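Local coordinates for niemann-Pick type C2 protein (Camponotus japonicus, PDB 3WEB) that binds oleic acid between the sheets of an immunoglobulin-like beta-sandwich and probably carries lipophilic signals in the chemical communication of worker ants, at residues I16-C21 and S34-S39; L108-E113 and V125-K130; F42-D47 and C83-D88. All coordinates share one frame; numbering follows the deposited sequence.

Interaction 1 of 3, residues I16-C21 and S34-S39; sequences IIISSC and SEIHVS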
loop_
_atom_site.group_PDB
_atom_site.type_symbol
_atom_site.label_atom_id
_atom_site.label_comp_id
_atom_site.label_asym_id
_atom_site.label_seq_id
_atom_site.Cartn_x
_atom_site.Cartn_y
_atom_site.Cartn_z
ATOM N N ILE A 16 -2.134 6.387 -6.328
ATOM C CA ILE A 16 -2.659 5.876 -5.064
ATOM C C ILE A 16 -3.826 6.757 -4.651
ATOM O O ILE A 16 -3.710 7.979 -4.688
ATOM C CB ILE A 16 -1.600 5.919 -3.939
ATOM C CG1 ILE A 16 -0.245 5.370 -4.416
ATOM C CG2 ILE A 16 -2.100 5.208 -2.684
ATOM C CD1 ILE A 16 -0.226 3.890 -4.746
ATOM N N ILE A 17 -4.947 6.140 -4.279
ATOM C CA ILE A 17 -6.090 6.876 -3.743
ATOM C C ILE A 17 -6.456 6.297 -2.385
ATOM O O ILE A 17 -6.660 5.094 -2.253
ATOM C CB ILE A 17 -7.328 6.819 -4.666
ATOM C CG1 ILE A 17 -6.981 7.321 -6.068
ATOM C CG2 ILE A 17 -8.494 7.603 -4.073
ATOM C CD1 ILE A 17 -8.023 6.982 -7.119
ATOM N N ILE A 18 -6.518 7.165 -1.381
ATOM C CA ILE A 18 -6.980 6.778 -0.054
ATOM C C ILE A 18 -8.210 7.628 0.238
ATOM O O ILE A 18 -8.136 8.854 0.204
ATOM C CB ILE A 18 -5.898 6.968 1.025
ATOM C CG1 ILE A 18 -4.658 6.121 0.692
ATOM C CG2 ILE A 18 -6.448 6.576 2.397
ATOM C CD1 ILE A 18 -3.492 6.313 1.643
ATOM N N SER A 19 -9.325 6.965 0.528
ATOM C CA SER A 19 -10.643 7.616 0.617
ATOM C C SER A 19 -10.723 8.745 1.631
ATOM O O SER A 19 -11.477 9.694 1.434
ATOM C CB SER A 19 -11.738 6.585 0.913
ATOM O OG SER A 19 -11.525 5.969 2.170
ATOM N N SER A 20 -9.940 8.650 2.704
ATOM C CA SER A 20 -10.034 9.606 3.805
ATOM C C SER A 20 -9.162 10.849 3.619
ATOM O O SER A 20 -9.251 11.790 4.410
ATOM C CB SER A 20 -9.668 8.913 5.121
ATOM O OG SER A 20 -8.376 8.338 5.035
ATOM N N CYS A 21 -8.317 10.866 2.591
ATOM C CA CYS A 21 -7.408 11.990 2.422
ATOM C C CYS A 21 -7.177 12.378 0.976
ATOM O O CYS A 21 -7.447 11.600 0.063
ATOM C CB CYS A 21 -6.062 11.704 3.097
ATOM S SG CYS A 21 -5.009 10.520 2.225
ATOM N N SER A 34 -13.902 4.468 11.131
ATOM C CA SER A 34 -14.381 4.587 9.761
ATOM C C SER A 34 -13.730 3.541 8.865
ATOM O O SER A 34 -12.633 3.049 9.157
ATOM C CB SER A 34 -14.114 5.991 9.206
ATOM O OG SER A 34 -12.759 6.145 8.819
ATOM N N GLU A 35 -14.427 3.200 7.784
ATOM C CA GLU A 35 -13.869 2.366 6.724
ATOM C C GLU A 35 -12.972 3.219 5.840
ATOM O O GLU A 35 -13.352 4.322 5.434
ATOM C CB GLU A 35 -14.976 1.743 5.872
ATOM C CG GLU A 35 -15.656 0.533 6.494
ATOM C CD GLU A 35 -16.526 -0.226 5.504
ATOM O OE1 GLU A 35 -17.000 0.378 4.511
ATOM O OE2 GLU A 35 -16.735 -1.436 5.719
ATOM N N ILE A 36 -11.778 2.708 5.562
ATOM C CA ILE A 36 -10.840 3.370 4.668
ATOM C C ILE A 36 -10.754 2.524 3.404
ATOM O O ILE A 36 -10.543 1.308 3.479
ATOM C CB ILE A 36 -9.434 3.510 5.298
ATOM C CG1 ILE A 36 -9.503 4.114 6.713
ATOM C CG2 ILE A 36 -8.498 4.309 4.393
ATOM C CD1 ILE A 36 -10.089 5.510 6.789
ATOM N N HIS A 37 -10.950 3.168 2.259
ATOM C CA HIS A 37 -10.805 2.500 0.971
ATOM C C HIS A 37 -9.521 2.951 0.292
ATOM O O HIS A 37 -9.291 4.141 0.104
ATOM C CB HIS A 37 -12.015 2.785 0.086
ATOM C CG HIS A 37 -13.320 2.656 0.807
ATOM N ND1 HIS A 37 -13.811 1.445 1.246
ATOM C CD2 HIS A 37 -14.226 3.589 1.182
ATOM C CE1 HIS A 37 -14.972 1.636 1.850
ATOM N NE2 HIS A 37 -15.245 2.929 1.826
ATOM N N VAL A 38 -8.686 1.986 -0.073
ATOM C CA VAL A 38 -7.380 2.282 -0.670
ATOM C C VAL A 38 -7.332 1.651 -2.049
ATOM O O VAL A 38 -7.741 0.502 -2.215
ATOM C CB VAL A 38 -6.212 1.739 0.180
ATOM C CG1 VAL A 38 -4.864 2.029 -0.484
ATOM C CG2 VAL A 38 -6.249 2.321 1.586
ATOM N N SER A 39 -6.858 2.414 -3.031
ATOM C CA SER A 39 -6.644 1.916 -4.386
ATOM C C SER A 39 -5.210 2.201 -4.825
ATOM O O SER A 39 -4.667 3.264 -4.525
ATOM C CB SER A 39 -7.615 2.590 -5.372
ATOM O OG SER A 39 -7.275 2.275 -6.716
HETATM O O HOH W 1 -13.016 7.199 3.979
#
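Ile17 and Ser39 face each other as the hydrogen-bonded pair of an antiparallel strand pairing in the three-stranded sheet of this immunoglobulin-like sandwich. Their backbones are joined by two bonds, Ile17 N to Ser39 O at 2.9 Å and Ser39 N to Ile17 O at 2.8 Å. One step on, Ile18 opposes Val38 as a non-hydrogen-bonded pair. The strand then ends in a type I beta turn from Ile18 to Cys21, yet Ser19 keeps hold of His37 on both of its backbone polar groups. Ser19 N donates to His37 O, whereas His37 N finds the Ser19 hydroxyl instead of a carbonyl, with OG 2.9 Å away and an almost straight N-H...O angle of 173°. That hydroxyl sits between its own backbone N and carbonyl carbon (chi1 63°), and it also holds a water at 2.6 Å from OG. The water donates onward to Glu35 O, so the hydroxyl and water together carry the pairing past the end of the strand.

The face that carries Ile36, Ile18 and Val38 is largely apolar. Ile36 and Ile18 cross obliquely and touch through their CG2 methyls at 3.7 Å, while Ile36 CD1 lies 3.7 Å from Ser20 OG, a hydroxyl that is hydrogen-bonded to Ser29 O. An alanine at Ile36 would probably open a gap beside the turn, leaving the Ile18 CG2 methyl and the Ser20 side chain without their apolar mate.

Strand 91-99 pairs with the other edge of strand 34-44, where Thr96 binds His37 ND1 and Glu92 binds Ser39 OG. Ile18 and Val38 both touch the bound oleic acid, while the disulfide links Cys21, the last residue of the turn, to Cys28 of strand 28-30.

Interaction 2 of 3, residues L108-E113 and V125-K130; sequences LEIMWE and VKFPAK. With OLA (oleic acid), chain B.
Ile110 and Phe127 lie side by side and point the same way, with the Ile110 CB over one face of the Phe127 ring, 4.2 Å from its centroid and offset toward the rim. Phe127 holds CG between its backbone N and carbonyl carbon (chi1 65°), and the ring leans toward the neighbouring strand, where Ile110 CG2 meets CE1. The same ring presents its edge to the oleic acid, CZ lying 3.7 Å from ligand C11, nearly in the ring plane. Ile110 CD1 touches two partners, CB of Ala129 at 3.5 Å and the same ligand carbon C11. Trp112 offers a face instead of an edge. Its CG is anti to the backbone N (chi1 175°), and the indole lies against the chain with ligand C8 3.8 Å from CD2, while Val125 CG2 approaches the ring obliquely.

The reverse face of the hairpin, with Glu109, Met111, Lys126 and Pro128, mixes charged and apolar side chains. The stems of Met111 and Lys126 run alongside each other, CG to CG at 3.8 Å, and the extended Lys126 chain crosses Glu109 so that CE lies 3.3 Å from OE2. The ammonium lies farther off, NZ to OE2 at 3.8 Å, a long salt bridge.

Between the two faces, six backbone bonds join the antiparallel strands at the pairs Leu108-Ala129, Ile110-Phe127 and Trp112-Val125. The backbone polar groups of these pairs are thus met within the hairpin, and the inner surface is hydrocarbon and aromatic. It meets the ligand by van der Waals contact, most closely at C8 and C11, the carbons flanking the C9-C10 double bond, whereas the carboxylate is bound elsewhere by the backbone N of Lys69 and Lys70. Such a wall is consistent with a carrier of lipophilic molecules.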
loop_
_atom_site.group_PDB
_atom_site.type_symbol
_atom_site.label_atom_id
_atom_site.label_comp_id
_atom_site.label_asym_id
_atom_site.label_seq_id
_atom_site.Cartn_x
_atom_site.Cartn_y
_atom_site.Cartn_z
ATOM N N LEU A 108 2.821 9.569 11.389
ATOM C CA LEU A 108 3.932 8.701 11.010
ATOM C C LEU A 108 4.037 8.566 9.495
ATOM O O LEU A 108 3.047 8.742 8.775
ATOM C CB LEU A 108 3.783 7.314 11.650
ATOM C CG LEU A 108 2.829 6.271 11.048
ATOM C CD1 LEU A 108 2.999 4.943 11.774
ATOM C CD2 LEU A 108 1.371 6.709 11.068
ATOM N N GLU A 109 5.237 8.262 9.017
ATOM C CA GLU A 109 5.412 7.890 7.621
ATOM C C GLU A 109 5.067 6.424 7.473
ATOM O O GLU A 109 5.440 5.590 8.305
ATOM C CB GLU A 109 6.844 8.111 7.146
ATOM C CG GLU A 109 7.208 9.554 6.843
ATOM C CD GLU A 109 8.596 9.669 6.244
ATOM O OE1 GLU A 109 9.571 9.253 6.908
ATOM O OE2 GLU A 109 8.718 10.164 5.102
ATOM N N ILE A 110 4.349 6.120 6.404
ATOM C CA ILE A 110 3.952 4.757 6.105
ATOM C C ILE A 110 4.696 4.326 4.850
ATOM O O ILE A 110 4.827 5.108 3.905
ATOM C CB ILE A 110 2.420 4.657 5.931
ATOM C CG1 ILE A 110 1.741 4.808 7.296
ATOM C CG2 ILE A 110 2.024 3.335 5.278
ATOM C CD1 ILE A 110 0.258 5.088 7.222
ATOM N N MET A 111 5.218 3.100 4.867
ATOM C CA MET A 111 5.825 2.501 3.689
ATOM C C MET A 111 5.087 1.222 3.367
ATOM O O MET A 111 4.867 0.391 4.240
ATOM C CB MET A 111 7.306 2.208 3.903
ATOM C CG MET A 111 8.180 3.449 4.042
ATOM S SD MET A 111 9.883 3.023 4.466
ATOM C CE MET A 111 10.253 1.816 3.190
ATOM N N TRP A 112 4.705 1.072 2.106
ATOM C CA TRP A 112 3.843 -0.022 1.701
ATOM C C TRP A 112 4.381 -0.613 0.414
ATOM O O TRP A 112 4.561 0.104 -0.578
ATOM C CB TRP A 112 2.419 0.514 1.527
ATOM C CG TRP A 112 1.403 -0.450 0.997
ATOM C CD1 TRP A 112 1.214 -1.752 1.377
ATOM C CD2 TRP A 112 0.387 -0.162 0.028
ATOM N NE1 TRP A 112 0.165 -2.299 0.681
ATOM C CE2 TRP A 112 -0.363 -1.347 -0.154
ATOM C CE3 TRP A 112 0.049 0.980 -0.717
ATOM C CZ2 TRP A 112 -1.437 -1.428 -1.053
ATOM C CZ3 TRP A 112 -1.029 0.901 -1.610
ATOM C CH2 TRP A 112 -1.755 -0.301 -1.771
ATOM N N GLU A 113 4.650 -1.919 0.443
ATOM C CA GLU A 113 5.287 -2.609 -0.673
ATOM C C GLU A 113 4.487 -3.803 -1.168
ATOM O O GLU A 113 3.832 -4.495 -0.392
ATOM C CB GLU A 113 6.685 -3.113 -0.282
ATOM C CG GLU A 113 7.586 -2.099 0.408
ATOM C CD GLU A 113 8.955 -2.667 0.748
ATOM O OE1 GLU A 113 9.102 -3.912 0.795
ATOM O OE2 GLU A 113 9.887 -1.863 0.967
ATOM N N VAL A 125 5.658 2.341 -1.874
ATOM C CA VAL A 125 4.972 3.625 -1.708
ATOM C C VAL A 125 5.287 4.150 -0.318
ATOM O O VAL A 125 5.216 3.401 0.652
ATOM C CB VAL A 125 3.442 3.454 -1.833
ATOM C CG1 VAL A 125 2.727 4.788 -1.646
ATOM C CG2 VAL A 125 3.073 2.819 -3.177
ATOM N N LYS A 126 5.644 5.430 -0.230
ATOM C CA LYS A 126 5.936 6.065 1.048
ATOM C C LYS A 126 5.155 7.372 1.158
ATOM O O LYS A 126 5.185 8.200 0.248
ATOM C CB LYS A 126 7.434 6.333 1.170
ATOM C CG LYS A 126 7.871 6.952 2.481
ATOM C CD LYS A 126 9.338 7.327 2.380
ATOM C CE LYS A 126 9.994 7.461 3.739
ATOM N NZ LYS A 126 11.372 7.994 3.552
ATOM N N PHE A 127 4.437 7.546 2.259
ATOM C CA PHE A 127 3.675 8.783 2.445
ATOM C C PHE A 127 3.496 9.121 3.922
ATOM O O PHE A 127 3.539 8.220 4.776
ATOM C CB PHE A 127 2.319 8.696 1.726
ATOM C CG PHE A 127 1.395 7.655 2.284
ATOM C CD1 PHE A 127 1.513 6.322 1.904
ATOM C CD2 PHE A 127 0.391 8.015 3.172
ATOM C CE1 PHE A 127 0.645 5.369 2.415
ATOM C CE2 PHE A 127 -0.474 7.073 3.690
ATOM C CZ PHE A 127 -0.344 5.744 3.311
ATOM N N PRO A 128 3.323 10.419 4.237
ATOM C CA PRO A 128 3.045 10.794 5.623
ATOM C C PRO A 128 1.557 10.653 5.953
ATOM O O PRO A 128 0.693 11.058 5.157
ATOM C CB PRO A 128 3.469 12.259 5.677
ATOM C CG PRO A 128 3.226 12.768 4.287
ATOM C CD PRO A 128 3.397 11.599 3.351
ATOM N N ALA A 129 1.255 10.079 7.116
ATOM C CA ALA A 129 -0.142 9.963 7.549
ATOM C C ALA A 129 -0.377 10.524 8.946
ATOM O O ALA A 129 0.543 10.618 9.760
ATOM C CB ALA A 129 -0.608 8.517 7.481
ATOM N N LYS A 130 -1.621 10.894 9.208
ATOM C CA LYS A 130 -2.013 11.307 10.540
ATOM C C LYS A 130 -3.298 10.594 10.910
ATOM O O LYS A 130 -4.334 10.798 10.277
ATOM C CB LYS A 130 -2.177 12.823 10.617
ATOM C CG LYS A 130 -2.335 13.337 12.042
ATOM C CD LYS A 130 -2.312 14.853 12.085
ATOM C CE LYS A 130 -2.630 15.353 13.483
ATOM N NZ LYS A 130 -2.760 16.835 13.506
HETATM C C1 OLA B . -4.763 -5.863 5.423
HETATM O O1 OLA B . -4.235 -6.687 4.640
HETATM O O2 OLA B . -4.720 -5.986 6.669
HETATM C C2 OLA B . -5.492 -4.672 4.841
HETATM C C3 OLA B . -4.792 -3.371 5.224
HETATM C C4 OLA B . -4.587 -2.474 4.010
HETATM C C5 OLA B . -3.110 -2.312 3.674
HETATM C C6 OLA B . -2.847 -1.034 2.888
HETATM C C7 OLA B . -2.034 -0.063 3.734
HETATM C C8 OLA B . -1.642 1.208 2.981
HETATM C C9 OLA B . -2.788 2.201 2.960
HETATM C C10 OLA B . -3.037 3.084 3.933
HETATM C C11 OLA B . -2.199 3.205 5.186
HETATM C C12 OLA B . -3.092 3.561 6.365
HETATM C C13 OLA B . -2.719 2.750 7.599
HETATM C C14 OLA B . -3.798 2.881 8.667
HETATM C C15 OLA B . -3.235 2.619 10.058
HETATM C C16 OLA B . -3.746 1.294 10.612
HETATM C C17 OLA B . -4.752 1.523 11.734
HETATM C C18 OLA B . -4.679 0.422 12.771
#

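Interaction 3 of 3, residues F42-D47 and C83-D88; sequences FTPSVD and CPLKKD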
loop_
_atom_site.group_PDB
_atom_site.type_symbol
_atom_site.label_atom_id
_atom_site.label_comp_id
_atom_site.label_asym_id
_atom_site.label_seq_id
_atom_site.Cartn_x
_atom_site.Cartn_y
_atom_site.Cartn_z
ATOM N N PHE A 42 -0.955 0.026 -10.594
ATOM C CA PHE A 42 0.444 -0.356 -10.727
ATOM C C PHE A 42 0.695 -1.272 -11.921
ATOM O O PHE A 42 -0.224 -1.907 -12.446
ATOM C CB PHE A 42 0.973 -0.965 -9.416
ATOM C CG PHE A 42 0.451 -2.346 -9.112
ATOM C CD1 PHE A 42 -0.857 -2.536 -8.654
ATOM C CD2 PHE A 42 1.278 -3.456 -9.257
ATOM C CE1 PHE A 42 -1.335 -3.807 -8.361
ATOM C CE2 PHE A 42 0.808 -4.731 -8.956
ATOM C CZ PHE A 42 -0.500 -4.908 -8.520
ATOM N N THR A 43 1.957 -1.331 -12.321
ATOM C CA THR A 43 2.385 -2.097 -13.479
ATOM C C THR A 43 3.677 -2.862 -13.173
ATOM O O THR A 43 4.719 -2.238 -12.946
ATOM C CB THR A 43 2.662 -1.174 -14.688
ATOM O OG1 THR A 43 1.542 -0.307 -14.919
ATOM C CG2 THR A 43 2.919 -1.996 -15.939
ATOM N N PRO A 44 3.619 -4.208 -13.188
ATOM C CA PRO A 44 4.851 -5.001 -13.065
ATOM C C PRO A 44 5.642 -4.936 -14.375
ATOM O O PRO A 44 5.040 -4.834 -15.458
ATOM C CB PRO A 44 4.333 -6.426 -12.820
ATOM C CG PRO A 44 2.995 -6.463 -13.505
ATOM C CD PRO A 44 2.434 -5.055 -13.438
ATOM N N SER A 45 6.971 -4.975 -14.291
ATOM C CA SER A 45 7.808 -4.925 -15.492
ATOM C C SER A 45 8.214 -6.329 -15.942
ATOM O O SER A 45 8.904 -6.494 -16.958
ATOM C CB SER A 45 9.045 -4.056 -15.261
ATOM O OG SER A 45 9.793 -4.525 -14.156
ATOM N N VAL A 46 7.792 -7.321 -15.159
ATOM C CA VAL A 46 7.979 -8.742 -15.442
ATOM C C VAL A 46 6.684 -9.491 -15.128
ATOM O O VAL A 46 5.800 -8.951 -14.461
ATOM C CB VAL A 46 9.126 -9.353 -14.599
ATOM C CG1 VAL A 46 10.472 -8.734 -14.970
ATOM C CG2 VAL A 46 8.847 -9.219 -13.104
ATOM N N ASP A 47 6.559 -10.723 -15.626
ATOM C CA ASP A 47 5.440 -11.575 -15.245
ATOM C C ASP A 47 5.575 -11.944 -13.771
ATOM O O ASP A 47 6.666 -12.250 -13.307
ATOM C CB ASP A 47 5.407 -12.846 -16.097
ATOM C CG ASP A 47 4.995 -12.589 -17.539
ATOM O OD1 ASP A 47 4.409 -11.532 -17.851
ATOM O OD2 ASP A 47 5.264 -13.477 -18.374
ATOM N N CYS A 83 -3.644 -13.223 -10.021
ATOM C CA CYS A 83 -2.371 -13.718 -10.532
ATOM C C CYS A 83 -2.600 -14.823 -11.579
ATOM O O CYS A 83 -3.635 -15.483 -11.558
ATOM C CB CYS A 83 -1.537 -14.265 -9.371
ATOM S SG CYS A 83 -0.570 -13.019 -8.482
ATOM N N PRO A 84 -1.639 -15.026 -12.500
ATOM C CA PRO A 84 -0.377 -14.291 -12.634
ATOM C C PRO A 84 -0.561 -12.893 -13.230
ATOM O O PRO A 84 -1.481 -12.665 -14.023
ATOM C CB PRO A 84 0.445 -15.181 -13.569
ATOM C CG PRO A 84 -0.566 -15.881 -14.406
ATOM C CD PRO A 84 -1.759 -16.097 -13.514
ATOM N N LEU A 85 0.309 -11.968 -12.838
ATOM C CA LEU A 85 0.300 -10.622 -13.401
ATOM C C LEU A 85 1.087 -10.627 -14.689
ATOM O O LEU A 85 2.188 -11.188 -14.760
ATOM C CB LEU A 85 0.919 -9.612 -12.432
ATOM C CG LEU A 85 0.541 -9.651 -10.947
ATOM C CD1 LEU A 85 1.203 -8.484 -10.219
ATOM C CD2 LEU A 85 -0.967 -9.641 -10.733
ATOM N N LYS A 86 0.507 -10.022 -15.715
ATOM C CA LYS A 86 1.180 -9.909 -16.999
ATOM C C LYS A 86 2.108 -8.701 -17.039
ATOM O O LYS A 86 1.736 -7.588 -16.653
ATOM C CB LYS A 86 0.160 -9.809 -18.132
ATOM C CG LYS A 86 -0.748 -11.018 -18.289
ATOM C CD LYS A 86 -1.648 -10.778 -19.483
ATOM C CE LYS A 86 -2.399 -12.032 -19.887
ATOM N NZ LYS A 86 -3.466 -11.641 -20.838
ATOM N N LYS A 87 3.317 -8.936 -17.537
ATOM C CA LYS A 87 4.296 -7.893 -17.799
ATOM C C LYS A 87 3.661 -6.696 -18.524
ATOM O O LYS A 87 2.897 -6.882 -19.478
ATOM C CB LYS A 87 5.419 -8.508 -18.648
ATOM C CG LYS A 87 6.480 -7.552 -19.148
ATOM C CD LYS A 87 7.345 -8.247 -20.184
ATOM C CE LYS A 87 8.341 -7.280 -20.785
ATOM N NZ LYS A 87 9.440 -6.998 -19.825
ATOM N N ASP A 88 3.951 -5.487 -18.037
ATOM C CA ASP A 88 3.613 -4.223 -18.716
ATOM C C ASP A 88 2.135 -3.855 -18.765
ATOM O O ASP A 88 1.749 -2.910 -19.459
ATOM C CB ASP A 88 4.200 -4.187 -20.139
ATOM C CG ASP A 88 5.710 -4.187 -20.143
ATOM O OD1 ASP A 88 6.307 -3.756 -19.143
ATOM O OD2 ASP A 88 6.307 -4.613 -21.153
#
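Asp47 and Lys87 meet where the end of strand 34-44 turns into loop and is clasped by the loop before strand 91-99. The carboxylate of Asp47 takes the backbone N-H of Lys87 on OD1 at 2.8 Å, with an N-H...O angle of 165°. The two side chains cross at about a right angle.

Lys87 gives a second bond through its ammonium. Its chain is extended from the backbone until chi4, which bends NZ back (75°) onto Ser45 O at 3.0 Å, tilted from the carbonyl plane. The next residue supplies the third donor: Asp88 N binds Pro44 O at 2.9 Å, arriving nearly along the C=O axis. Two successive carbonyls are thereby satisfied by the opposing loop, one by a backbone N-H and one by a side-chain charge. A softer contact, the C-H...O interaction of Asp47 CA with Leu85 O at 3.3 Å, adds to these bonds.

Apolar packing lies deeper. Leu85 CB touches the Pro44 ring at CG, and its CD1 comes to 4.0 Å from Phe42 CE2, both approaches being roughly perpendicular. Leu85 also packs on Val51 and Ile91, and Phe42 stacks edge-to-face with Phe114.

The chemistry therefore changes with depth, from hydrocarbon and ring contacts at Leu85 to a polar clasp nearer the surface. Because the lysine ammonium lands on a carbonyl and the aspartate on a backbone N-H, this clasp draws on side-chain charge without pairing the two charges directly.

How the interactions relate
Interactions 1 and 3 both use strand 34-44, interaction 1 near its beginning and interaction 3 at its end, with centres about 24 Å apart and no direct touch beyond their adjoining sequence. Interaction 2 belongs to the other, mixed sheet, in the hairpin of strands 107-116 and 121-131, and its centre is about 13 Å from that of interaction 1. These two meet across the sandwich, Ile18 CD1 on Phe127 CZ at 3.6 Å, and both border the oleic acid. Interaction 3 lies on the opposite side of the chain's centre from interaction 2. Along the chain the order is 1, 3, 2. Interactions 1 and 2 thus contribute to the lipid-binding interior, while interaction 3 ties a distant loop to the sheet.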